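Local coordinates for cytosol aminopeptidase (Staphylococcus aureus subsp. aureus, PDB 3KZW), which probably removes amino-terminal residues from peptides as a metal-dependent leucyl aminopeptidase of the cytosol aminopeptidase family, at residues Leu40-Pro45 against Met134-Ser139; Ser257-Arg262 against Cys335-Ile340; Ile266-Lys271 against Leu325-Val330; Ser355-Glu360 against Ile449-Asn454. All blocks are in the same frame, centred on the assembly; numbering follows the deposited sequence.

Interaction 1: Leu40-Pro45 against Met134-Ser139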
loop_
_atom_site.group_PDB
_atom_site.type_symbol
_atom_site.label_atom_id
_atom_site.label_comp_id
_atom_site.label_asym_id
_atom_site.label_seq_id
_atom_site.Cartn_x
_atom_site.Cartn_y
_atom_site.Cartn_z
ATOM N N LEU A 40 -40.190 -41.275 -10.184
ATOM C CA LEU A 40 -39.298 -42.213 -10.855
ATOM C C LEU A 40 -37.996 -41.542 -11.294
ATOM O O LEU A 40 -38.024 -40.473 -11.903
ATOM C CB LEU A 40 -40.016 -42.789 -12.075
ATOM C CG LEU A 40 -39.385 -43.941 -12.850
ATOM C CD1 LEU A 40 -39.515 -45.226 -12.063
ATOM C CD2 LEU A 40 -40.057 -44.082 -14.202
ATOM N N ILE A 41 -36.863 -42.177 -10.989
ATOM C CA ILE A 41 -35.545 -41.648 -11.367
ATOM C C ILE A 41 -34.816 -42.578 -12.340
ATOM O O ILE A 41 -34.608 -43.760 -12.048
ATOM C CB ILE A 41 -34.639 -41.379 -10.134
ATOM C CG1 ILE A 41 -35.330 -40.442 -9.137
ATOM C CG2 ILE A 41 -33.292 -40.798 -10.576
ATOM C CD1 ILE A 41 -34.708 -40.442 -7.753
ATOM N N ILE A 42 -34.432 -42.030 -13.493
ATOM C CA ILE A 42 -33.689 -42.766 -14.518
ATOM C C ILE A 42 -32.489 -41.953 -14.998
ATOM O O ILE A 42 -32.594 -40.746 -15.203
ATOM C CB ILE A 42 -34.584 -43.111 -15.738
ATOM C CG1 ILE A 42 -35.857 -43.843 -15.296
ATOM C CG2 ILE A 42 -33.806 -43.940 -16.769
ATOM C CD1 ILE A 42 -36.871 -44.074 -16.402
ATOM N N GLY A 43 -31.350 -42.620 -15.165
ATOM C CA GLY A 43 -30.169 -42.001 -15.760
ATOM C C GLY A 43 -30.202 -42.129 -17.271
ATOM O O GLY A 43 -30.521 -43.194 -17.802
ATOM N N ILE A 44 -29.868 -41.045 -17.967
ATOM C CA ILE A 44 -29.938 -41.019 -19.428
ATOM C C ILE A 44 -28.566 -40.793 -20.071
ATOM O O ILE A 44 -27.950 -39.742 -19.877
ATOM C CB ILE A 44 -30.971 -39.967 -19.941
ATOM C CG1 ILE A 44 -32.383 -40.249 -19.390
ATOM C CG2 ILE A 44 -30.976 -39.895 -21.474
ATOM C CD1 ILE A 44 -32.975 -41.615 -19.748
ATOM N N PRO A 45 -28.084 -41.792 -20.838
ATOM C CA PRO A 45 -26.823 -41.695 -21.569
ATOM C C PRO A 45 -27.002 -41.106 -22.966
ATOM O O PRO A 45 -28.134 -40.912 -23.416
ATOM C CB PRO A 45 -26.383 -43.152 -21.673
ATOM C CG PRO A 45 -27.656 -43.912 -21.742
ATOM C CD PRO A 45 -28.690 -43.130 -20.969
ATOM N N MET A 134 -31.673 -48.380 -10.884
ATOM C CA MET A 134 -30.219 -48.465 -10.754
ATOM C C MET A 134 -29.517 -49.024 -11.999
ATOM O O MET A 134 -28.375 -48.653 -12.286
ATOM C CB MET A 134 -29.852 -49.276 -9.502
ATOM C CG MET A 134 -28.386 -49.177 -9.067
ATOM S SD MET A 134 -27.779 -47.491 -8.805
ATOM C CE MET A 134 -28.581 -47.061 -7.260
ATOM N N ASP A 135 -30.206 -49.897 -12.735
ATOM C CA ASP A 135 -29.657 -50.512 -13.945
ATOM C C ASP A 135 -29.320 -49.506 -15.045
ATOM O O ASP A 135 -28.473 -49.778 -15.898
ATOM C CB ASP A 135 -30.611 -51.580 -14.490
ATOM C CG ASP A 135 -30.692 -52.812 -13.597
ATOM O OD1 ASP A 135 -29.864 -52.955 -12.670
ATOM O OD2 ASP A 135 -31.588 -53.647 -13.833
ATOM N N SER A 136 -29.981 -48.350 -15.017
ATOM C CA SER A 136 -29.745 -47.295 -15.999
ATOM C C SER A 136 -28.475 -46.501 -15.696
ATOM O O SER A 136 -28.006 -45.729 -16.534
ATOM C CB SER A 136 -30.955 -46.354 -16.084
ATOM O OG SER A 136 -31.137 -45.628 -14.880
ATOM N N PHE A 137 -27.930 -46.694 -14.496
ATOM C CA PHE A 137 -26.712 -46.007 -14.065
ATOM C C PHE A 137 -25.461 -46.866 -14.243
ATOM O O PHE A 137 -24.346 -46.342 -14.299
ATOM C CB PHE A 137 -26.838 -45.571 -12.604
ATOM C CG PHE A 137 -27.770 -44.410 -12.395
ATOM C CD1 PHE A 137 -29.141 -44.614 -12.274
ATOM C CD2 PHE A 137 -27.277 -43.115 -12.317
ATOM C CE1 PHE A 137 -30.003 -43.548 -12.084
ATOM C CE2 PHE A 137 -28.136 -42.040 -12.124
ATOM C CZ PHE A 137 -29.503 -42.259 -12.007
ATOM N N ILE A 138 -25.660 -48.179 -14.332
ATOM C CA ILE A 138 -24.570 -49.143 -14.443
ATOM C C ILE A 138 -24.374 -49.554 -15.895
ATOM O O ILE A 138 -25.317 -49.978 -16.566
ATOM C CB ILE A 138 -24.841 -50.396 -13.579
ATOM C CG1 ILE A 138 -25.111 -49.990 -12.125
ATOM C CG2 ILE A 138 -23.675 -51.389 -13.670
ATOM C CD1 ILE A 138 -25.977 -50.975 -11.357
ATOM N N SER A 139 -23.142 -49.422 -16.373
ATOM C CA SER A 139 -22.829 -49.780 -17.747
ATOM C C SER A 139 -21.871 -50.955 -17.802
ATOM O O SER A 139 -21.312 -51.374 -16.785
ATOM C CB SER A 139 -22.243 -48.582 -18.501
ATOM O OG SER A 139 -20.917 -48.316 -18.082
#

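Interaction 2: Ser257-Arg262 against Cys335-Ile340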
loop_
_atom_site.group_PDB
_atom_site.type_symbol
_atom_site.label_atom_id
_atom_site.label_comp_id
_atom_site.label_asym_id
_atom_site.label_seq_id
_atom_site.Cartn_x
_atom_site.Cartn_y
_atom_site.Cartn_z
ATOM N N SER A 257 -4.155 -16.467 24.166
ATOM C CA SER A 257 -5.607 -16.593 24.201
ATOM C C SER A 257 -6.097 -16.912 25.606
ATOM O O SER A 257 -5.354 -17.463 26.421
ATOM C CB SER A 257 -6.060 -17.689 23.238
ATOM O OG SER A 257 -7.445 -17.947 23.378
ATOM N N LYS A 258 -7.352 -16.561 25.883
ATOM C CA LYS A 258 -8.014 -16.955 27.125
ATOM C C LYS A 258 -8.208 -18.467 27.126
ATOM O O LYS A 258 -8.091 -19.117 28.168
ATOM C CB LYS A 258 -9.365 -16.249 27.275
ATOM C CG LYS A 258 -10.054 -16.487 28.619
ATOM C CD LYS A 258 -11.181 -15.485 28.868
ATOM C CE LYS A 258 -12.516 -15.970 28.310
ATOM N NZ LYS A 258 -13.188 -16.929 29.236
ATOM N N HIS A 259 -8.497 -19.011 25.945
ATOM C CA HIS A 259 -8.690 -20.440 25.764
ATOM C C HIS A 259 -7.356 -21.087 25.398
ATOM O O HIS A 259 -6.921 -21.041 24.242
ATOM C CB HIS A 259 -9.747 -20.699 24.690
ATOM C CG HIS A 259 -10.925 -19.779 24.774
ATOM N ND1 HIS A 259 -11.885 -19.884 25.757
ATOM C CD2 HIS A 259 -11.294 -18.730 24.001
ATOM C CE1 HIS A 259 -12.796 -18.944 25.584
ATOM N NE2 HIS A 259 -12.462 -18.230 24.524
ATOM N N LYS A 260 -6.717 -21.680 26.404
ATOM C CA LYS A 260 -5.373 -22.248 26.280
ATOM C C LYS A 260 -5.320 -23.487 25.376
ATOM O O LYS A 260 -6.334 -24.171 25.211
ATOM C CB LYS A 260 -4.809 -22.577 27.668
ATOM C CG LYS A 260 -4.824 -21.415 28.658
ATOM C CD LYS A 260 -3.915 -20.270 28.228
ATOM C CE LYS A 260 -4.137 -19.054 29.107
ATOM N NZ LYS A 260 -3.490 -17.845 28.541
ATOM N N PRO A 261 -4.135 -23.779 24.794
ATOM C CA PRO A 261 -3.959 -24.885 23.848
ATOM C C PRO A 261 -4.222 -26.279 24.428
ATOM O O PRO A 261 -4.235 -26.459 25.648
ATOM C CB PRO A 261 -2.488 -24.759 23.424
ATOM C CG PRO A 261 -1.841 -23.990 24.508
ATOM C CD PRO A 261 -2.879 -23.024 24.967
ATOM N N ARG A 262 -4.439 -27.244 23.537
ATOM C CA ARG A 262 -4.645 -28.642 23.903
ATOM C C ARG A 262 -3.897 -29.535 22.922
ATOM O O ARG A 262 -3.698 -29.160 21.759
ATOM C CB ARG A 262 -6.135 -29.005 23.873
ATOM C CG ARG A 262 -7.018 -28.287 24.889
ATOM C CD ARG A 262 -6.809 -28.818 26.294
ATOM N NE ARG A 262 -7.791 -28.280 27.232
ATOM C CZ ARG A 262 -7.652 -27.142 27.908
ATOM N NH1 ARG A 262 -6.567 -26.395 27.757
ATOM N NH2 ARG A 262 -8.604 -26.747 28.736
ATOM N N CYS A 335 -3.815 -28.229 19.025
ATOM C CA CYS A 335 -4.891 -27.239 19.048
ATOM C C CYS A 335 -4.511 -26.004 19.849
ATOM O O CYS A 335 -4.051 -26.119 20.980
ATOM C CB CYS A 335 -6.166 -27.854 19.622
ATOM S SG CYS A 335 -6.645 -29.407 18.839
ATOM N N ALA A 336 -4.708 -24.831 19.249
ATOM C CA ALA A 336 -4.393 -23.547 19.876
ATOM C C ALA A 336 -5.166 -22.422 19.200
ATOM O O ALA A 336 -5.723 -22.605 18.117
ATOM C CB ALA A 336 -2.896 -23.268 19.813
ATOM N N GLU A 337 -5.195 -21.261 19.851
ATOM C CA GLU A 337 -5.815 -20.063 19.294
ATOM C C GLU A 337 -4.774 -18.942 19.261
ATOM O O GLU A 337 -4.278 -18.517 20.306
ATOM C CB GLU A 337 -7.034 -19.660 20.130
ATOM C CG GLU A 337 -8.045 -18.786 19.407
ATOM C CD GLU A 337 -9.207 -18.361 20.297
ATOM O OE1 GLU A 337 -10.356 -18.762 20.014
ATOM O OE2 GLU A 337 -8.975 -17.626 21.280
ATOM N N ASN A 338 -4.437 -18.481 18.059
ATOM C CA ASN A 338 -3.389 -17.474 17.866
ATOM C C ASN A 338 -3.908 -16.052 18.073
ATOM O O ASN A 338 -4.468 -15.454 17.156
ATOM C CB ASN A 338 -2.760 -17.624 16.471
ATOM C CG ASN A 338 -1.426 -16.896 16.335
ATOM O OD1 ASN A 338 -0.858 -16.410 17.313
ATOM N ND2 ASN A 338 -0.922 -16.827 15.113
ATOM N N MET A 339 -3.704 -15.519 19.277
ATOM C CA MET A 339 -4.297 -14.241 19.691
ATOM C C MET A 339 -3.261 -13.234 20.198
ATOM O O MET A 339 -2.116 -13.593 20.476
ATOM C CB MET A 339 -5.349 -14.478 20.777
ATOM C CG MET A 339 -6.552 -15.316 20.356
ATOM S SD MET A 339 -7.903 -14.359 19.643
ATOM C CE MET A 339 -7.447 -14.359 17.919
ATOM N N ILE A 340 -3.678 -11.973 20.318
ATOM C CA ILE A 340 -2.831 -10.898 20.837
ATOM C C ILE A 340 -3.242 -10.544 22.267
ATOM O O ILE A 340 -4.424 -10.319 22.539
ATOM C CB ILE A 340 -2.932 -9.612 19.967
ATOM C CG1 ILE A 340 -2.539 -9.892 18.518
ATOM C CG2 ILE A 340 -2.066 -8.490 20.545
ATOM C CD1 ILE A 340 -2.921 -8.792 17.553
HETATM O O HOH W 1 -4.650 -21.324 22.612
#

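Interaction 3: Ile266-Lys271 against Leu325-Val330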
loop_
_atom_site.group_PDB
_atom_site.type_symbol
_atom_site.label_atom_id
_atom_site.label_comp_id
_atom_site.label_asym_id
_atom_site.label_seq_id
_atom_site.Cartn_x
_atom_site.Cartn_y
_atom_site.Cartn_z
ATOM N N ILE A 266 -5.320 -39.521 19.381
ATOM C CA ILE A 266 -6.376 -40.436 18.960
ATOM C C ILE A 266 -5.755 -41.739 18.471
ATOM O O ILE A 266 -5.000 -41.742 17.502
ATOM C CB ILE A 266 -7.234 -39.816 17.827
ATOM C CG1 ILE A 266 -7.842 -38.483 18.270
ATOM C CG2 ILE A 266 -8.330 -40.777 17.387
ATOM C CD1 ILE A 266 -8.347 -37.623 17.126
ATOM N N THR A 267 -6.065 -42.844 19.142
ATOM C CA THR A 267 -5.538 -44.149 18.732
ATOM C C THR A 267 -6.636 -45.088 18.239
ATOM O O THR A 267 -7.701 -45.198 18.851
ATOM C CB THR A 267 -4.716 -44.841 19.848
ATOM O OG1 THR A 267 -5.502 -44.930 21.040
ATOM C CG2 THR A 267 -3.440 -44.067 20.145
ATOM N N TYR A 268 -6.364 -45.750 17.119
ATOM C CA TYR A 268 -7.246 -46.774 16.580
ATOM C C TYR A 268 -6.419 -47.994 16.192
ATOM O O TYR A 268 -5.565 -47.916 15.310
ATOM C CB TYR A 268 -8.029 -46.238 15.378
ATOM C CG TYR A 268 -8.691 -47.306 14.532
ATOM C CD1 TYR A 268 -9.833 -47.971 14.975
ATOM C CD2 TYR A 268 -8.174 -47.649 13.285
ATOM C CE1 TYR A 268 -10.441 -48.956 14.198
ATOM C CE2 TYR A 268 -8.773 -48.630 12.500
ATOM C CZ TYR A 268 -9.907 -49.278 12.961
ATOM O OH TYR A 268 -10.502 -50.249 12.188
ATOM N N ASN A 269 -6.670 -49.114 16.868
ATOM C CA ASN A 269 -5.962 -50.358 16.593
ATOM C C ASN A 269 -6.836 -51.337 15.813
ATOM O O ASN A 269 -7.524 -52.180 16.394
ATOM C CB ASN A 269 -5.438 -50.978 17.894
ATOM C CG ASN A 269 -4.382 -50.113 18.569
ATOM O OD1 ASN A 269 -3.295 -49.905 18.030
ATOM N ND2 ASN A 269 -4.700 -49.606 19.755
ATOM N N GLY A 270 -6.799 -51.213 14.489
ATOM C CA GLY A 270 -7.675 -51.976 13.605
ATOM C C GLY A 270 -7.223 -53.381 13.260
ATOM O O GLY A 270 -8.017 -54.180 12.763
ATOM N N LYS A 271 -5.952 -53.687 13.500
ATOM C CA LYS A 271 -5.455 -55.040 13.250
ATOM C C LYS A 271 -4.960 -55.691 14.543
ATOM O O LYS A 271 -4.918 -56.916 14.665
ATOM C CB LYS A 271 -4.464 -55.094 12.077
ATOM C CG LYS A 271 -3.343 -54.073 12.089
ATOM C CD LYS A 271 -2.382 -54.339 10.933
ATOM C CE LYS A 271 -1.328 -53.245 10.823
ATOM N NZ LYS A 271 -0.395 -53.481 9.684
ATOM N N LEU A 325 -11.255 -50.993 9.172
ATOM C CA LEU A 325 -10.067 -51.280 8.375
ATOM C C LEU A 325 -8.966 -51.893 9.233
ATOM O O LEU A 325 -8.734 -51.440 10.358
ATOM C CB LEU A 325 -9.553 -50.010 7.691
ATOM C CG LEU A 325 -10.471 -49.273 6.706
ATOM C CD1 LEU A 325 -9.791 -48.009 6.209
ATOM C CD2 LEU A 325 -10.885 -50.153 5.529
ATOM N N PRO A 326 -8.285 -52.930 8.707
ATOM C CA PRO A 326 -7.198 -53.582 9.439
ATOM C C PRO A 326 -5.910 -52.751 9.435
ATOM O O PRO A 326 -4.890 -53.182 8.891
ATOM C CB PRO A 326 -7.012 -54.902 8.681
ATOM C CG PRO A 326 -7.463 -54.609 7.298
ATOM C CD PRO A 326 -8.554 -53.586 7.412
ATOM N N VAL A 327 -5.973 -51.566 10.038
ATOM C CA VAL A 327 -4.819 -50.672 10.140
ATOM C C VAL A 327 -4.700 -50.072 11.537
ATOM O O VAL A 327 -5.707 -49.855 12.212
ATOM C CB VAL A 327 -4.865 -49.518 9.095
ATOM C CG1 VAL A 327 -4.569 -50.037 7.695
ATOM C CG2 VAL A 327 -6.205 -48.777 9.134
ATOM N N ASN A 328 -3.468 -49.814 11.964
ATOM C CA ASN A 328 -3.220 -49.103 13.210
ATOM C C ASN A 328 -2.938 -47.640 12.917
ATOM O O ASN A 328 -2.068 -47.323 12.107
ATOM C CB ASN A 328 -2.061 -49.732 13.987
ATOM C CG ASN A 328 -2.404 -51.103 14.554
ATOM O OD1 ASN A 328 -3.560 -51.527 14.550
ATOM N ND2 ASN A 328 -1.391 -51.800 15.047
ATOM N N ILE A 329 -3.691 -46.755 13.565
ATOM C CA ILE A 329 -3.548 -45.314 13.368
ATOM C C ILE A 329 -3.369 -44.593 14.702
ATOM O O ILE A 329 -4.089 -44.861 15.669
ATOM C CB ILE A 329 -4.767 -44.705 12.615
ATOM C CG1 ILE A 329 -4.925 -45.336 11.228
ATOM C CG2 ILE A 329 -4.627 -43.190 12.486
ATOM C CD1 ILE A 329 -6.275 -45.084 10.582
ATOM N N VAL A 330 -2.396 -43.688 14.742
ATOM C CA VAL A 330 -2.271 -42.735 15.834
ATOM C C VAL A 330 -2.436 -41.319 15.281
ATOM O O VAL A 330 -1.719 -40.908 14.369
ATOM C CB VAL A 330 -0.947 -42.911 16.645
ATOM C CG1 VAL A 330 0.293 -42.720 15.766
ATOM C CG2 VAL A 330 -0.917 -41.964 17.840
#

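Interaction 4: Ser355-Glu360 against Ile449-Asn454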
loop_
_atom_site.group_PDB
_atom_site.type_symbol
_atom_site.label_atom_id
_atom_site.label_comp_id
_atom_site.label_asym_id
_atom_site.label_seq_id
_atom_site.Cartn_x
_atom_site.Cartn_y
_atom_site.Cartn_z
ATOM N N SER A 355 11.499 -31.129 20.930
ATOM C CA SER A 355 12.727 -31.799 20.508
ATOM C C SER A 355 13.937 -31.388 21.347
ATOM O O SER A 355 14.944 -32.099 21.380
ATOM C CB SER A 355 13.004 -31.526 19.028
ATOM O OG SER A 355 13.394 -30.180 18.816
ATOM N N GLY A 356 13.832 -30.241 22.016
ATOM C CA GLY A 356 14.932 -29.692 22.806
ATOM C C GLY A 356 15.689 -28.609 22.063
ATOM O O GLY A 356 16.537 -27.928 22.638
ATOM N N GLU A 357 15.379 -28.458 20.777
ATOM C CA GLU A 357 15.988 -27.435 19.932
ATOM C C GLU A 357 15.373 -26.066 20.201
ATOM O O GLU A 357 14.191 -25.961 20.541
ATOM C CB GLU A 357 15.815 -27.795 18.455
ATOM C CG GLU A 357 16.601 -29.017 18.014
ATOM C CD GLU A 357 16.205 -29.500 16.632
ATOM O OE1 GLU A 357 15.041 -29.932 16.462
ATOM O OE2 GLU A 357 17.065 -29.456 15.721
ATOM N N THR A 358 16.182 -25.021 20.047
ATOM C CA THR A 358 15.710 -23.647 20.209
ATOM C C THR A 358 15.227 -23.066 18.883
ATOM O O THR A 358 15.861 -23.254 17.844
ATOM C CB THR A 358 16.796 -22.727 20.800
ATOM O OG1 THR A 358 17.993 -22.835 20.021
ATOM C CG2 THR A 358 17.094 -23.102 22.246
ATOM N N VAL A 359 14.097 -22.362 18.936
ATOM C CA VAL A 359 13.472 -21.781 17.749
ATOM C C VAL A 359 13.265 -20.281 17.939
ATOM O O VAL A 359 12.619 -19.856 18.896
ATOM C CB VAL A 359 12.105 -22.456 17.429
ATOM C CG1 VAL A 359 11.466 -21.834 16.189
ATOM C CG2 VAL A 359 12.272 -23.960 17.242
ATOM N N GLU A 360 13.828 -19.487 17.032
ATOM C CA GLU A 360 13.572 -18.051 17.000
ATOM C C GLU A 360 12.338 -17.784 16.147
ATOM O O GLU A 360 12.268 -18.209 14.992
ATOM C CB GLU A 360 14.779 -17.291 16.444
ATOM C CG GLU A 360 14.612 -15.770 16.434
ATOM C CD GLU A 360 15.751 -15.037 15.731
ATOM O OE1 GLU A 360 16.312 -15.576 14.752
ATOM O OE2 GLU A 360 16.083 -13.909 16.159
ATOM N N ILE A 449 20.763 -16.494 16.591
ATOM C CA ILE A 449 20.636 -16.748 18.024
ATOM C C ILE A 449 20.229 -18.192 18.372
ATOM O O ILE A 449 20.816 -18.804 19.268
ATOM C CB ILE A 449 19.700 -15.696 18.693
ATOM C CG1 ILE A 449 19.615 -15.910 20.206
ATOM C CG2 ILE A 449 18.314 -15.684 18.031
ATOM C CD1 ILE A 449 19.051 -14.725 20.958
ATOM N N ALA A 450 19.250 -18.734 17.652
ATOM C CA ALA A 450 18.703 -20.054 17.963
ATOM C C ALA A 450 19.171 -21.136 16.989
ATOM O O ALA A 450 19.852 -20.843 16.006
ATOM C CB ALA A 450 17.176 -19.994 18.008
ATOM N N ASP A 451 18.806 -22.385 17.279
ATOM C CA ASP A 451 19.085 -23.516 16.391
ATOM C C ASP A 451 18.304 -23.393 15.091
ATOM O O ASP A 451 18.825 -23.698 14.017
ATOM C CB ASP A 451 18.732 -24.845 17.070
ATOM C CG ASP A 451 19.598 -25.139 18.284
ATOM O OD1 ASP A 451 20.823 -24.920 18.219
ATOM O OD2 ASP A 451 19.055 -25.609 19.305
ATOM N N LEU A 452 17.051 -22.951 15.200
ATOM C CA LEU A 452 16.155 -22.834 14.051
ATOM C C LEU A 452 15.429 -21.490 14.010
ATOM O O LEU A 452 15.288 -20.812 15.030
ATOM C CB LEU A 452 15.132 -23.978 14.044
ATOM C CG LEU A 452 15.635 -25.424 13.953
ATOM C CD1 LEU A 452 14.547 -26.392 14.375
ATOM C CD2 LEU A 452 16.154 -25.760 12.560
ATOM N N VAL A 453 14.983 -21.116 12.813
ATOM C CA VAL A 453 14.160 -19.926 12.607
ATOM C C VAL A 453 12.878 -20.343 11.874
ATOM O O VAL A 453 12.906 -21.263 11.049
ATOM C CB VAL A 453 14.945 -18.804 11.857
ATOM C CG1 VAL A 453 15.203 -19.167 10.391
ATOM C CG2 VAL A 453 14.229 -17.468 11.969
ATOM N N ASN A 454 11.760 -19.690 12.187
ATOM C CA ASN A 454 10.463 -20.117 11.656
ATOM C C ASN A 454 10.013 -19.390 10.386
ATOM O O ASN A 454 8.945 -19.684 9.842
ATOM C CB ASN A 454 9.373 -20.053 12.743
ATOM C CG ASN A 454 8.748 -18.671 12.883
ATOM O OD1 ASN A 454 9.437 -17.649 12.853
ATOM N ND2 ASN A 454 7.430 -18.638 13.047
#

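Interaction 1: Leu40-Pro45 against Met134-Ser139
Phe-137 lays its ring against the backbone of Gly-43, while Ser-136 beside it takes the Gly-43 N-H. The ring leaves CB with CG anti to the carbonyl carbon (chi1 -73°), which swings it from the turn toward strand 40-45. Going outward, CD1 lies 4.1 Å from Gly-43 N, and CE1 comes nearer, 3.5 Å from the same nitrogen. At the far end CZ sits 3.8 Å from Gly-43 CA and also meets, near the ring plane, the CG2 methyl of Ile-41 at 4.3 Å. CE2, on the other flank, has Gly-43 CA as its neighbour at 4.2 Å. Gly-43 CA thus stands over one ring face, 22° off the normal, in a CH-pi contact displaced toward the rim; with no side chain on Gly-43, the ring can rest directly on the main chain.

Ser-136 OG accepts from Gly-43 N at 3.0 Å along a nearly straight bond (163°), and donates in turn to the carbonyl of Leu-133. The hydroxyl therefore relays between the two backbones just where strand 129-133 gives way to a 3-10 turn, extending their parallel association by one side-chain bond. Ile-42 CG2 packs alongside Ser-136 OG at 3.7 Å.

In the N-terminal domain strand 39-45 runs between 129-133 and 91-101, parallel to both. Phe-137 fills the layer between this sheet and helix 108-124, stacking on Trp-115 and touching Ile-114 of that helix, Leu-132 of strand 129-133 and Val-98 of strand 91-101.

Interaction 2: Ser257-Arg262 against Cys335-Ile340
An ST turn at Ser-257, in the loop that feeds strand 262-269 of the catalytic-domain sheet, is fastened to Glu-337 of strand 328-338. Ser-257 OG accepts from His-259 N at 3.0 Å and donates to Glu-337 OE2 at 2.6 Å, so a single hydroxyl shapes the turn and joins it to the strand. Its approach to OE2 is from above the carboxylate, 40° out of plane. Glu-337 reaches it with an extended chain, CG anti to the backbone N (chi1 -158°), and the CD2 edge of His-259 lies beside the same oxygen, ring and carboxylate almost perpendicular.

Farther along, Pro-261 CB rests on Ala-336 CB at 3.9 Å. Arg-262 and Cys-335 then form an antiparallel hydrogen-bonded pair, Arg-262 N to Cys-335 O at 2.8 Å and Cys-335 N to Arg-262 O at 2.9 Å. Beyond the strand the chain reaches a subunit interface: Ile-340 N bonds to Tyr-292 OH of a neighbouring subunit, and the Ile-340 side chain packs on Ile-340 of that subunit and of a third. Between turn and strand one water bridges the main chains, donating to His-259 O and accepting from Glu-337 N, each at 2.8 Å.

Interaction 3: Ile266-Lys271 against Leu325-Val330
Tyr-268 and Ile-329 face each other as an antiparallel hydrogen-bonded pair, with Tyr-268 N to Ile-329 O and Ile-329 N to Tyr-268 O both 2.8 Å. The non-hydrogen-bonded pairs Thr-267 with Val-330 and Asn-269 with Asn-328 flank it; strands 266-269 and 328-330 run at 177° to each other.

The tyrosine carries the contact past the strand end. With CG anti to the backbone N (chi1 165°), its ring extends along the partner chain: CD2 meets Ile-329 CD1 at 4.2 Å, CE2 meets Val-327 CG2 at 4.2 Å, and OH donates to Leu-325 O at 2.8 Å. Gly-270 N, over one ring face, gives its hydrogen to Val-327 O at 2.9 Å from above that carbonyl's plane.

Opposite the ring's side of the sheet, Asn-328 OD1 receives a long, weak bond from Lys-271 N at 3.4 Å. Its ND2 end is held by the carbonyls of Glu-275 and Lys-273. The extended Lys-271 chain runs along the Pro-326 carbonyl, CD 3.4 Å from Pro-326 O, and its NZ forms a salt bridge with Glu-275.

Helix 308-322 packs on the tyrosine's side, Ser-321 against Tyr-268, and Ile-317 and Ala-320 against Ile-329. Leu-325 O takes the phenol and the weak N-H of Val-327 in an inverse gamma turn centred on Pro-326; with the bent glycine bond (137°) to Val-327 O, this keeps the chains joined after regular pairing ends.

Interaction 4: Ser355-Glu360 against Ile449-Asn454
Thr-358 OG1 sits between its own backbone N and carbonyl carbon (chi1 53°) and Asp-451 CG lies anti to its carbonyl carbon (chi1 -65°), rotations that let the two residues exchange bonds. Asp-451 N donates to Thr-358 OG1 at 2.9 Å; in return Thr-358 N reaches Asp-451 OD2 at 3.0 Å, almost straight (177°) and on the anti side of the carboxylate, somewhat out of its plane. Both side chains have a further partner in a neighbouring subunit: OG1 bonds to Tyr-165 O there and OD2 to Ser-167 OG, so this pair also serves the assembly.

Parallel strand pairing follows. Leu-452 N bonds to Thr-358 O at 2.9 Å, Glu-360 N to Leu-452 O at 2.8 Å, and Asn-454 N to Glu-360 O at 3.2 Å. Ala-450 CB tucks against Glu-360 CB at 3.9 Å. The extended Glu-360 passes at about a right angle to Ile-449, whose CG2 lies 3.4 Å from OE2, while OE1 is bonded to Ser-447.

Strand 358-360 is the middle of a three-stranded sheet, between 350-352 and 452-453. Val-359 and Asn-454 lean on Leu-370 of helix 368-380, and Val-359 and Val-453 meet Phe-468 and Phe-464, respectively, of helix 461-470.

Interaction 1 belongs to the N-terminal domain and stands apart: its centre is 51 Å from that of interaction 2 and 60 Å from that of interaction 4, both across the centre of the chain. Interactions 2 and 3 join the same two neighbouring strands, 262-269 and 328-338, near their opposite ends, with centres 29 Å apart; interaction 3 is nested within the loop closed by interaction 2. Interaction 4 lies in a separate small sheet of the catalytic domain, its nearest atoms about 9 Å from interaction 2. There the side chain of Glu-357 is about 10 Å from a bound sodium ion. Interactions 2 and 4 both border neighbouring subunits, whereas 1 and 3 touch none.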